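Glycoside hydrolase family 61 (Trichoderma reesei QM6a, PDB 5O2X) is a copper-dependent lytic polysaccharide monooxygenase of family AA9 that probably breaks the glycosidic bonds of cellulose by oxidation. Local coordinates at residues F77-P81 and V82-H86; G126-A129 and S130-L133; V141-I144 and P145-L148; L198-A201 and T202-G205. All coordinates share one frame; numbering follows the deposited sequence. Where two conformers were deposited one is given.

Contact 1: F77-P81 and V82-H86. With CU (copper (II) ion), chain S; NAG (2-acetamido-2-deoxy-beta-D-glucopyranose), chain C; MAN (alpha-D-mannopyranose), chain M.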
loop_
_atom_site.group_PDB
_atom_site.type_symbol
_atom_site.label_atom_id
_atom_site.label_comp_id
_atom_site.label_asym_id
_atom_site.label_seq_id
_atom_site.Cartn_x
_atom_site.Cartn_y
_atom_site.Cartn_z
ATOM N N PHE A 77 3.971 8.183 1.136
ATOM C CA PHE A 77 3.225 7.587 2.240
ATOM C C PHE A 77 4.013 7.801 3.528
ATOM O O PHE A 77 5.192 7.474 3.579
ATOM C CB PHE A 77 3.058 6.092 2.040
ATOM C CG PHE A 77 2.360 5.716 0.772
ATOM C CD1 PHE A 77 0.977 5.751 0.640
ATOM C CD2 PHE A 77 3.130 5.326 -0.312
ATOM C CE1 PHE A 77 0.387 5.397 -0.551
ATOM C CE2 PHE A 77 2.564 4.942 -1.488
ATOM C CZ PHE A 77 1.195 4.974 -1.621
ATOM N N GLN A 78 3.349 8.322 4.567
ATOM C CA GLN A 78 3.980 8.570 5.874
ATOM C C GLN A 78 3.450 7.590 6.903
ATOM O O GLN A 78 2.282 7.687 7.305
ATOM C CB GLN A 78 3.690 9.984 6.319
ATOM C CG GLN A 78 4.273 10.340 7.698
ATOM C CD GLN A 78 5.772 10.471 7.622
ATOM O OE1 GLN A 78 6.283 11.415 6.992
ATOM N NE2 GLN A 78 6.500 9.527 8.225
ATOM N N TRP A 79 4.299 6.662 7.344
ATOM C CA TRP A 79 3.956 5.687 8.388
ATOM C C TRP A 79 4.326 6.239 9.769
ATOM O O TRP A 79 5.362 6.910 9.919
ATOM C CB TRP A 79 4.690 4.387 8.130
ATOM C CG TRP A 79 4.158 3.588 6.986
ATOM C CD1 TRP A 79 4.444 3.718 5.658
ATOM C CD2 TRP A 79 3.193 2.518 7.074
ATOM N NE1 TRP A 79 3.729 2.794 4.941
ATOM C CE2 TRP A 79 2.968 2.041 5.782
ATOM C CE3 TRP A 79 2.528 1.899 8.142
ATOM C CZ2 TRP A 79 2.094 0.982 5.528
ATOM C CZ3 TRP A 79 1.680 0.858 7.898
ATOM C CH2 TRP A 79 1.458 0.392 6.597
ATOM N N VAL A 80 3.529 5.865 10.740
ATOM C CA VAL A 80 3.800 6.132 12.148
ATOM C C VAL A 80 3.453 4.895 12.970
ATOM O O VAL A 80 2.599 4.100 12.569
ATOM C CB VAL A 80 2.970 7.345 12.645
ATOM C CG1 VAL A 80 3.403 8.609 11.951
ATOM C CG2 VAL A 80 1.484 7.137 12.516
ATOM N N PRO A 81 4.077 4.710 14.144
ATOM C CA PRO A 81 5.098 5.553 14.729
ATOM C C PRO A 81 6.478 5.361 14.072
ATOM O O PRO A 81 6.767 4.357 13.440
ATOM C CB PRO A 81 5.153 5.076 16.186
ATOM C CG PRO A 81 4.833 3.611 16.071
ATOM C CD PRO A 81 3.749 3.573 15.017
ATOM N N VAL A 82 7.331 6.353 14.263
ATOM C CA VAL A 82 8.701 6.307 13.807
ATOM C C VAL A 82 9.553 5.614 14.870
ATOM O O VAL A 82 9.524 6.062 16.039
ATOM C CB VAL A 82 9.232 7.718 13.542
ATOM C CG1 VAL A 82 10.700 7.706 13.156
ATOM C CG2 VAL A 82 8.417 8.450 12.494
ATOM N N PRO A 83 10.324 4.573 14.550
ATOM C CA PRO A 83 10.506 3.936 13.285
ATOM C C PRO A 83 9.558 2.756 13.101
ATOM O O PRO A 83 9.193 2.043 14.025
ATOM C CB PRO A 83 11.929 3.405 13.367
ATOM C CG PRO A 83 12.085 3.019 14.811
ATOM C CD PRO A 83 11.323 4.078 15.547
ATOM N N TRP A 84 9.291 2.434 11.828
ATOM C CA TRP A 84 8.697 1.149 11.485
ATOM C C TRP A 84 9.630 0.046 12.016
ATOM O O TRP A 84 10.834 0.142 11.854
ATOM C CB TRP A 84 8.587 1.042 9.953
ATOM C CG TRP A 84 8.082 -0.300 9.518
ATOM C CD1 TRP A 84 8.822 -1.341 9.052
ATOM C CD2 TRP A 84 6.740 -0.775 9.612
ATOM N NE1 TRP A 84 8.047 -2.450 8.852
ATOM C CE2 TRP A 84 6.750 -2.112 9.175
ATOM C CE3 TRP A 84 5.515 -0.200 9.994
ATOM C CZ2 TRP A 84 5.583 -2.889 9.158
ATOM C CZ3 TRP A 84 4.388 -0.970 9.944
ATOM C CH2 TRP A 84 4.422 -2.284 9.551
ATOM N N PRO A 85 9.077 -1.006 12.644
ATOM C CA PRO A 85 9.927 -1.923 13.414
ATOM C C PRO A 85 10.398 -3.181 12.716
ATOM O O PRO A 85 11.161 -3.905 13.339
ATOM C CB PRO A 85 9.061 -2.249 14.654
ATOM C CG PRO A 85 7.662 -2.185 14.124
ATOM C CD PRO A 85 7.674 -1.044 13.150
ATOM N N HIS A 86 9.908 -3.531 11.538
ATOM C CA HIS A 86 10.101 -4.874 11.009
ATOM C C HIS A 86 10.770 -4.920 9.619
ATOM O O HIS A 86 10.558 -4.048 8.806
ATOM C CB HIS A 86 8.762 -5.601 10.823
ATOM C CG HIS A 86 7.864 -5.596 12.023
ATOM N ND1 HIS A 86 8.263 -6.047 13.246
ATOM C CD2 HIS A 86 6.566 -5.255 12.159
ATOM C CE1 HIS A 86 7.212 -5.997 14.071
ATOM N NE2 HIS A 86 6.169 -5.501 13.454
HETATM CU CU CU S . 4.425 -5.078 14.194
HETATM C C1 NAG C . 9.255 12.385 10.564
HETATM C C2 NAG C . 9.167 13.873 10.723
HETATM C C3 NAG C . 8.342 14.167 11.974
HETATM C C4 NAG C . 6.989 13.519 11.912
HETATM C C5 NAG C . 7.102 12.046 11.545
HETATM C C6 NAG C . 5.776 11.447 11.182
HETATM C C7 NAG C . 10.796 15.621 10.263
HETATM C C8 NAG C . 12.199 16.097 10.466
HETATM N N2 NAG C . 10.483 14.456 10.820
HETATM O O3 NAG C . 8.191 15.579 12.192
HETATM O O4 NAG C . 6.294 13.630 13.171
HETATM O O5 NAG C . 7.939 11.890 10.360
HETATM O O6 NAG C . 5.133 12.176 10.148
HETATM O O7 NAG C . 9.976 16.261 9.584
HETATM C C1 MAN M . 10.095 12.557 5.304
HETATM C C2 MAN M . 8.807 13.221 5.703
HETATM C C3 MAN M . 8.894 14.723 5.553
HETATM C C4 MAN M . 10.108 15.288 6.246
HETATM C C5 MAN M . 11.355 14.511 5.843
HETATM C C6 MAN M . 12.572 14.905 6.644
HETATM O O2 MAN M . 8.563 12.875 7.070
HETATM O O3 MAN M . 7.711 15.350 6.070
HETATM O O4 MAN M . 10.260 16.663 5.861
HETATM O O5 MAN M . 11.189 13.105 5.999
HETATM O O6 MAN M . 13.747 14.286 6.121
HETATM O O HOH W 1 5.403 -4.193 16.209
HETATM O O HOH W 2 4.265 -7.064 14.625
#
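P81 and V82 carry the bend between the end of strand 74-80 and the loop to the copper, with W79 before it and W84 after it packed together. The peptide bonds before P81 and P83 are both cis, a geometry that proline tolerates more readily than other residues, and the chain turns so tightly here that P81 O lies 3.2 Å from P83 C. V82, on the outside of the bend, lays its CG2 methyl against the sugar NAG, 3.9 Å from its C5. The two indoles run side by side, their benzene-side corners meeting at W79 CZ3 and W84 CZ3, 3.9 Å apart, with six-membered rings inclined at 66°. Broad apolar rings suit this buried place. The polar end of W79 is served by H157 and that of W84 by a weak bond from NE1 to H86 O.

Farther back, Q78 bends at its second torsion (chi2 72°), and this brings the amide beside two of the protein's own sugars, a mannose and the NAG: OE1 accepts from O2 of the mannose at 2.7 Å, while NE2 donates to N137 O. A leucine here would probably leave the mannose hydroxyl and N137 O without these mates. At the other end, the ring of P85 places CG over the centre of one H86 face and CD near the rim of a W84 face. H86 NE2 binds copper at 1.9 Å, and with the methylated N-terminal histidine it forms the histidine brace characteristic of lytic polysaccharide monooxygenases.

Contact 2: G126-A129 and S130-L133. With MAN (alpha-D-mannopyranose), chain L; SO4 (sulfate ion), chain U.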
loop_
_atom_site.group_PDB
_atom_site.type_symbol
_atom_site.label_atom_id
_atom_site.label_comp_id
_atom_site.label_asym_id
_atom_site.label_seq_id
_atom_site.Cartn_x
_atom_site.Cartn_y
_atom_site.Cartn_z
ATOM N N GLY A 126 19.495 -9.316 6.348
ATOM C CA GLY A 126 19.617 -8.564 5.104
ATOM C C GLY A 126 19.016 -7.187 5.216
ATOM O O GLY A 126 18.454 -6.819 6.228
ATOM N N THR A 127 19.177 -6.421 4.151
ATOM C CA THR A 127 18.596 -5.094 4.012
ATOM C C THR A 127 17.401 -5.193 3.078
ATOM O O THR A 127 17.514 -5.799 2.003
ATOM C CB THR A 127 19.615 -4.093 3.428
ATOM O OG1 THR A 127 20.752 -4.017 4.271
ATOM C CG2 THR A 127 19.052 -2.738 3.261
ATOM N N TRP A 128 16.294 -4.596 3.490
ATOM C CA TRP A 128 14.997 -4.733 2.835
ATOM C C TRP A 128 14.468 -3.358 2.440
ATOM O O TRP A 128 14.891 -2.323 2.952
ATOM C CB TRP A 128 13.995 -5.432 3.784
ATOM C CG TRP A 128 14.356 -6.829 4.088
ATOM C CD1 TRP A 128 15.284 -7.257 4.974
ATOM C CD2 TRP A 128 13.854 -7.998 3.419
ATOM N NE1 TRP A 128 15.350 -8.626 4.949
ATOM C CE2 TRP A 128 14.494 -9.100 3.993
ATOM C CE3 TRP A 128 12.910 -8.218 2.420
ATOM C CZ2 TRP A 128 14.261 -10.381 3.561
ATOM C CZ3 TRP A 128 12.673 -9.498 2.002
ATOM C CH2 TRP A 128 13.339 -10.572 2.577
ATOM N N ALA A 129 13.409 -3.369 1.622
ATOM C CA ALA A 129 12.662 -2.147 1.382
ATOM C C ALA A 129 12.317 -1.404 2.661
ATOM O O ALA A 129 12.395 -0.183 2.726
ATOM C CB ALA A 129 11.390 -2.456 0.610
ATOM N N SER A 130 11.902 -2.163 3.685
ATOM C CA SER A 130 11.537 -1.541 4.962
ATOM C C SER A 130 12.684 -0.695 5.546
ATOM O O SER A 130 12.413 0.316 6.185
ATOM C CB SER A 130 11.175 -2.656 5.962
ATOM O OG SER A 130 12.217 -3.586 6.075
ATOM N N ASP A 131 13.939 -1.113 5.365
ATOM C CA ASP A 131 15.072 -0.345 5.852
ATOM C C ASP A 131 15.210 0.985 5.130
ATOM O O ASP A 131 15.637 1.981 5.726
ATOM C CB ASP A 131 16.351 -1.149 5.739
ATOM C CG ASP A 131 16.300 -2.395 6.618
ATOM O OD1 ASP A 131 16.174 -2.198 7.862
ATOM O OD2 ASP A 131 16.363 -3.501 6.086
ATOM N N VAL A 132 14.849 1.021 3.846
ATOM C CA VAL A 132 14.848 2.272 3.085
ATOM C C VAL A 132 13.749 3.197 3.642
ATOM O O VAL A 132 13.980 4.386 3.879
ATOM C CB VAL A 132 14.648 1.995 1.598
ATOM C CG1 VAL A 132 14.621 3.286 0.807
ATOM C CG2 VAL A 132 15.752 1.085 1.078
ATOM N N LEU A 133 12.560 2.631 3.869
ATOM C CA LEU A 133 11.479 3.390 4.474
ATOM C C LEU A 133 11.923 3.967 5.815
ATOM O O LEU A 133 11.684 5.161 6.111
ATOM C CB LEU A 133 10.245 2.480 4.620
ATOM C CG LEU A 133 9.055 3.062 5.368
ATOM C CD1 LEU A 133 7.758 2.565 4.754
ATOM C CD2 LEU A 133 9.092 2.706 6.835
HETATM C C1 MAN L . 13.678 2.218 -6.081
HETATM C C2 MAN L . 14.982 2.153 -6.860
HETATM C C3 MAN L . 15.849 0.993 -6.399
HETATM C C4 MAN L . 16.090 1.063 -4.902
HETATM C C5 MAN L . 14.735 1.145 -4.188
HETATM C C6 MAN L . 14.894 1.379 -2.702
HETATM O O2 MAN L . 15.668 3.399 -6.712
HETATM O O3 MAN L . 17.101 0.971 -7.115
HETATM O O4 MAN L . 16.754 -0.083 -4.402
HETATM O O5 MAN L . 13.956 2.243 -4.686
HETATM O O6 MAN L . 15.632 2.579 -2.410
HETATM S S SO4 U . 23.607 -6.003 4.414
HETATM O O1 SO4 U . 24.413 -4.749 4.495
HETATM O O2 SO4 U . 24.347 -7.083 5.095
HETATM O O3 SO4 U . 23.224 -6.310 3.026
HETATM O O4 SO4 U . 22.324 -5.842 5.102
HETATM O O HOH W 3 16.695 -5.555 7.930
#
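From W128 to D131 the backbone passes out of the short strand 127-128 into helix 129-135, with W128 as N-cap and its carbonyl O receiving a weak bond from D131 N at 2.9 Å. V132 N reaches W128 O only weakly, at 3.5 Å, and L133 N to A129 O is the first full-strength i to i+4 bond. D131 answers from its side chain. With CG turned back beside its own backbone N (chi1 -63°), OD2 presents its anti lone pair to W128 N at 2.8 Å, in a fairly straight bond of 160°. This is the side-chain-to-N-cap half of a capping box; tryptophan has no acceptor with which to return the other half. The same OD2 takes a hydrogen from a water that also donates to G126 O, so two donors hold it, and the water links it to G126 O. T127 crosses D131 at a slant, its CG2 methyl 4.0 Å from D131 CB, and its hydroxyl turns to a sulfate that probably came from the crystallisation liquor. S130 is small enough to put OG 3.4 Å from W128 CB while accepting from G88 N. The W128 indole donates through NE1 to P125 O and meets Y217 edge-to-face.

Contact 3: V141-I144 and P145-L148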
loop_
_atom_site.group_PDB
_atom_site.type_symbol
_atom_site.label_atom_id
_atom_site.label_comp_id
_atom_site.label_asym_id
_atom_site.label_seq_id
_atom_site.Cartn_x
_atom_site.Cartn_y
_atom_site.Cartn_z
ATOM N N VAL A 141 7.866 6.330 -1.466
ATOM C CA VAL A 141 7.399 7.098 -2.617
ATOM C C VAL A 141 7.037 6.164 -3.745
ATOM O O VAL A 141 7.840 5.306 -4.115
ATOM C CB VAL A 141 8.484 8.092 -3.082
ATOM C CG1 VAL A 141 8.032 8.860 -4.327
ATOM C CG2 VAL A 141 8.790 9.059 -1.947
ATOM N N VAL A 142 5.829 6.346 -4.314
ATOM C CA VAL A 142 5.404 5.624 -5.537
ATOM C C VAL A 142 5.055 6.663 -6.585
ATOM O O VAL A 142 4.548 7.726 -6.269
ATOM C CB VAL A 142 4.235 4.638 -5.227
ATOM C CG1 VAL A 142 2.931 5.380 -4.999
ATOM C CG2 VAL A 142 4.098 3.564 -6.302
ATOM N N LYS A 143 5.271 6.299 -7.844
ATOM C CA LYS A 143 4.889 7.133 -8.967
ATOM C C LYS A 143 3.677 6.564 -9.687
ATOM O O LYS A 143 3.670 5.382 -10.060
ATOM C CB LYS A 143 6.071 7.296 -9.915
ATOM C CG LYS A 143 5.707 8.081 -11.160
ATOM C CD LYS A 143 6.929 8.398 -12.015
ATOM C CE LYS A 143 6.558 8.693 -13.467
ATOM N NZ LYS A 143 7.760 8.870 -14.348
ATOM N N ILE A 144 2.655 7.393 -9.863
ATOM C CA ILE A 144 1.529 6.974 -10.701
ATOM C C ILE A 144 2.035 6.972 -12.169
ATOM O O ILE A 144 2.575 7.974 -12.639
ATOM C CB ILE A 144 0.366 7.935 -10.543
ATOM C CG1 ILE A 144 -0.091 7.978 -9.083
ATOM C CG2 ILE A 144 -0.762 7.551 -11.475
ATOM C CD1 ILE A 144 -0.464 6.659 -8.459
ATOM N N PRO A 145 1.929 5.849 -12.882
ATOM C CA PRO A 145 2.531 5.765 -14.239
ATOM C C PRO A 145 2.106 6.921 -15.123
ATOM O O PRO A 145 0.933 7.302 -15.151
ATOM C CB PRO A 145 2.008 4.425 -14.738
ATOM C CG PRO A 145 1.889 3.581 -13.507
ATOM C CD PRO A 145 1.375 4.553 -12.455
ATOM N N ASP A 146 3.066 7.454 -15.877
ATOM C CA ASP A 146 2.808 8.561 -16.776
ATOM C C ASP A 146 1.697 8.273 -17.775
ATOM O O ASP A 146 0.954 9.182 -18.136
ATOM C CB ASP A 146 4.085 8.891 -17.586
ATOM C CG ASP A 146 5.207 9.482 -16.773
ATOM O OD1 ASP A 146 4.926 10.399 -16.022
ATOM O OD2 ASP A 146 6.396 9.106 -16.942
ATOM N N ASN A 147 1.619 7.018 -18.202
ATOM C CA ASN A 147 0.657 6.641 -19.224
ATOM C C ASN A 147 -0.607 5.985 -18.699
ATOM O O ASN A 147 -1.439 5.479 -19.473
ATOM C CB ASN A 147 1.352 5.805 -20.290
ATOM C CG ASN A 147 2.264 6.658 -21.156
ATOM O OD1 ASN A 147 2.236 7.896 -21.103
ATOM N ND2 ASN A 147 3.080 6.003 -21.945
ATOM N N LEU A 148 -0.842 6.023 -17.372
ATOM C CA LEU A 148 -2.043 5.401 -16.828
ATOM C C LEU A 148 -3.296 6.036 -17.410
ATOM O O LEU A 148 -3.420 7.260 -17.449
ATOM C CB LEU A 148 -2.056 5.571 -15.307
ATOM C CG LEU A 148 -3.187 4.835 -14.593
ATOM C CD1 LEU A 148 -3.126 3.357 -14.729
ATOM C CD2 LEU A 148 -3.229 5.192 -13.130
#
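K143 NZ meets D146 OD2 at 2.9 Å, a salt bridge that reaches from the last residue of strand 139-143 to the turn just beyond it. The lysine chain is extended beyond CG, which gives it the length to pass I144 and P145. It comes at the carboxylate from above, with NZ 42° out of the plane, and CE rests 3.5 Å from D146 OD1. K143 was modelled in two conformers and the bridge is measured in one of them, so its occupancy is doubtful. Charged groups suit this side, where D146 is exposed and K143 partly so.

Turned to the other side of the chain, I144 is buried. Its CG2 methyl, anti to the backbone N, touches P145 CD at 3.8 Å and L148 CD2 at the same distance, so that one branch of the isoleucine packs on both ends of the turn. That turn, P145 to L148, is a type I beta turn closed by L148 N donating to P145 O at 3.1 Å; D146 and N147 occupy its corners, where polar residues can face solvent. Here the chain leaves an outermost strand of one sheet and heads for strand 151-161 in the other, a crossing between the two sheets of the beta-sandwich that underlies family AA9.

The apolar side chains mark the same crossing. I144 leans on I75 of the neighbouring strand and pairs through its backbone with G72 and D73, whereas L148 reaches F112 and L94 of the second sheet. P145, rigid and without an N-H to satisfy, packs against L228.

Contact 4: L198-A201 and T202-G205. With MAN (alpha-D-mannopyranose), chain F.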
loop_
_atom_site.group_PDB
_atom_site.type_symbol
_atom_site.label_atom_id
_atom_site.label_comp_id
_atom_site.label_asym_id
_atom_site.label_seq_id
_atom_site.Cartn_x
_atom_site.Cartn_y
_atom_site.Cartn_z
ATOM N N LEU A 198 -4.316 -12.511 -4.421
ATOM C CA LEU A 198 -2.946 -12.028 -4.513
ATOM C C LEU A 198 -1.948 -13.006 -3.897
ATOM O O LEU A 198 -0.909 -13.279 -4.486
ATOM C CB LEU A 198 -2.795 -10.667 -3.804
ATOM C CG LEU A 198 -3.462 -9.505 -4.501
ATOM C CD1 LEU A 198 -3.463 -8.296 -3.575
ATOM C CD2 LEU A 198 -2.774 -9.157 -5.822
ATOM N N TYR A 199 -2.220 -13.480 -2.678
ATOM C CA TYR A 199 -1.215 -14.146 -1.848
ATOM C C TYR A 199 -1.747 -15.470 -1.295
ATOM O O TYR A 199 -2.929 -15.603 -1.016
ATOM C CB TYR A 199 -0.892 -13.271 -0.641
ATOM C CG TYR A 199 -0.450 -11.874 -0.987
ATOM C CD1 TYR A 199 0.482 -11.612 -1.996
ATOM C CD2 TYR A 199 -0.949 -10.793 -0.301
ATOM C CE1 TYR A 199 0.896 -10.328 -2.259
ATOM C CE2 TYR A 199 -0.533 -9.520 -0.558
ATOM C CZ TYR A 199 0.413 -9.270 -1.531
ATOM O OH TYR A 199 0.880 -8.019 -1.809
ATOM N N HIS A 200 -0.816 -16.394 -1.106
ATOM C CA HIS A 200 -1.107 -17.647 -0.460
ATOM C C HIS A 200 -0.102 -17.922 0.647
ATOM O O HIS A 200 1.059 -17.513 0.553
ATOM C CB HIS A 200 -1.170 -18.824 -1.448
ATOM C CG HIS A 200 -2.399 -18.743 -2.291
ATOM N ND1 HIS A 200 -2.531 -17.919 -3.378
ATOM C CD2 HIS A 200 -3.604 -19.319 -2.102
ATOM C CE1 HIS A 200 -3.778 -17.990 -3.841
ATOM N NE2 HIS A 200 -4.428 -18.868 -3.102
ATOM N N ALA A 201 -0.533 -18.657 1.656
ATOM C CA ALA A 201 0.245 -18.895 2.858
ATOM C C ALA A 201 1.519 -19.689 2.607
ATOM O O ALA A 201 2.422 -19.658 3.448
ATOM C CB ALA A 201 -0.596 -19.641 3.889
ATOM N N THR A 202 1.608 -20.403 1.496
ATOM C CA THR A 202 2.806 -21.173 1.145
ATOM C C THR A 202 3.674 -20.465 0.100
ATOM O O THR A 202 4.654 -21.067 -0.360
ATOM C CB THR A 202 2.392 -22.526 0.584
ATOM O OG1 THR A 202 1.555 -22.267 -0.560
ATOM C CG2 THR A 202 1.658 -23.376 1.633
ATOM N N ASP A 203 3.353 -19.247 -0.309
ATOM C CA ASP A 203 4.163 -18.595 -1.332
ATOM C C ASP A 203 5.596 -18.456 -0.849
ATOM O O ASP A 203 5.865 -18.283 0.352
ATOM C CB ASP A 203 3.616 -17.202 -1.641
ATOM C CG ASP A 203 2.330 -17.214 -2.475
ATOM O OD1 ASP A 203 1.963 -18.279 -3.003
ATOM O OD2 ASP A 203 1.689 -16.144 -2.544
ATOM N N PRO A 204 6.566 -18.480 -1.778
ATOM C CA PRO A 204 7.985 -18.451 -1.363
ATOM C C PRO A 204 8.421 -17.177 -0.671
ATOM O O PRO A 204 9.404 -17.221 0.078
ATOM C CB PRO A 204 8.732 -18.704 -2.687
ATOM C CG PRO A 204 7.768 -18.291 -3.732
ATOM C CD PRO A 204 6.414 -18.674 -3.241
ATOM N N GLY A 205 7.720 -16.079 -0.892
ATOM C CA GLY A 205 8.007 -14.839 -0.183
ATOM C C GLY A 205 7.134 -14.581 1.034
ATOM O O GLY A 205 7.214 -13.530 1.656
HETATM C C1 MAN F . 2.013 -22.774 -1.835
HETATM C C2 MAN F . 1.365 -22.008 -3.006
HETATM C C3 MAN F . -0.124 -22.265 -3.064
HETATM C C4 MAN F . -0.345 -23.750 -3.129
HETATM C C5 MAN F . 0.308 -24.413 -1.928
HETATM C C6 MAN F . 0.075 -25.917 -1.970
HETATM O O2 MAN F . 1.914 -22.397 -4.274
HETATM O O3 MAN F . -0.718 -21.600 -4.188
HETATM O O4 MAN F . -1.761 -23.938 -3.146
HETATM O O5 MAN F . 1.714 -24.152 -1.932
HETATM O O6 MAN F . 0.670 -26.528 -0.819
HETATM O O HOH W 4 -0.467 -16.192 -4.458
#
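The imidazole of H200 has O3 of a mannose over one face, 3.8 Å from CG, and a water in its plane at the edge, 2.9 Å from ND1, while D203 OD1 comes obliquely, 3.5 Å from H200 CB. The neighbouring Y199 ring, facing inward, has L198 CB over the centre of one face, and its hydroxyl bonds to E158 and Y93, so a long phenol suits this place between core and loop.

D203 is the residue that fixes the bend. Its CG stands beside its own backbone N (chi1 -75°), which carries the carboxylate back across the turn to H200. OD2 accepts from H200 N at 2.9 Å, the donor lying 60° out of the carboxylate plane, and also takes a hydrogen from the water at H200 ND1. That water donates in addition to L198 O, and so joins three residues. In return D203 N donates to H200 O at 3.0 Å, nearly straight at 167°. An alanine here would probably leave H200 N without its acceptor and cost the water one of its two, so that the imidazole it holds might turn more freely.

At the outer corner, T202 OG1 is joined to C1 of the mannose by a covalent bond of 1.4 Å. Threonine supplies the hydroxyl needed for this linkage, and the sugar folds back from it over H200. The backbone bond and the aspartate together close the turn H200-D203, an O-mannosylated type I beta turn in the long loop after strand 193-194.

The four sites come one after another along the chain, each complete before the next begins. Contacts 1 and 2 are close neighbours, with centres about 12 Å apart: W79 and W84 pack on L133, and H86 O on S130, so helix 129-135 lies against the strand and loop leading to the copper. Contact 3 is about 23 Å from contact 1 between centres, yet F77 touches V142 because strands 74-80 and 139-143 are partners in one sheet. Contact 4 stands apart, its nearest atoms about 12 Å from contact 1 and about 7 Å from contact 2. Together they mark turns, loops and a helix start around a beta-sandwich, one of them carrying a copper ligand and several bordering glycans.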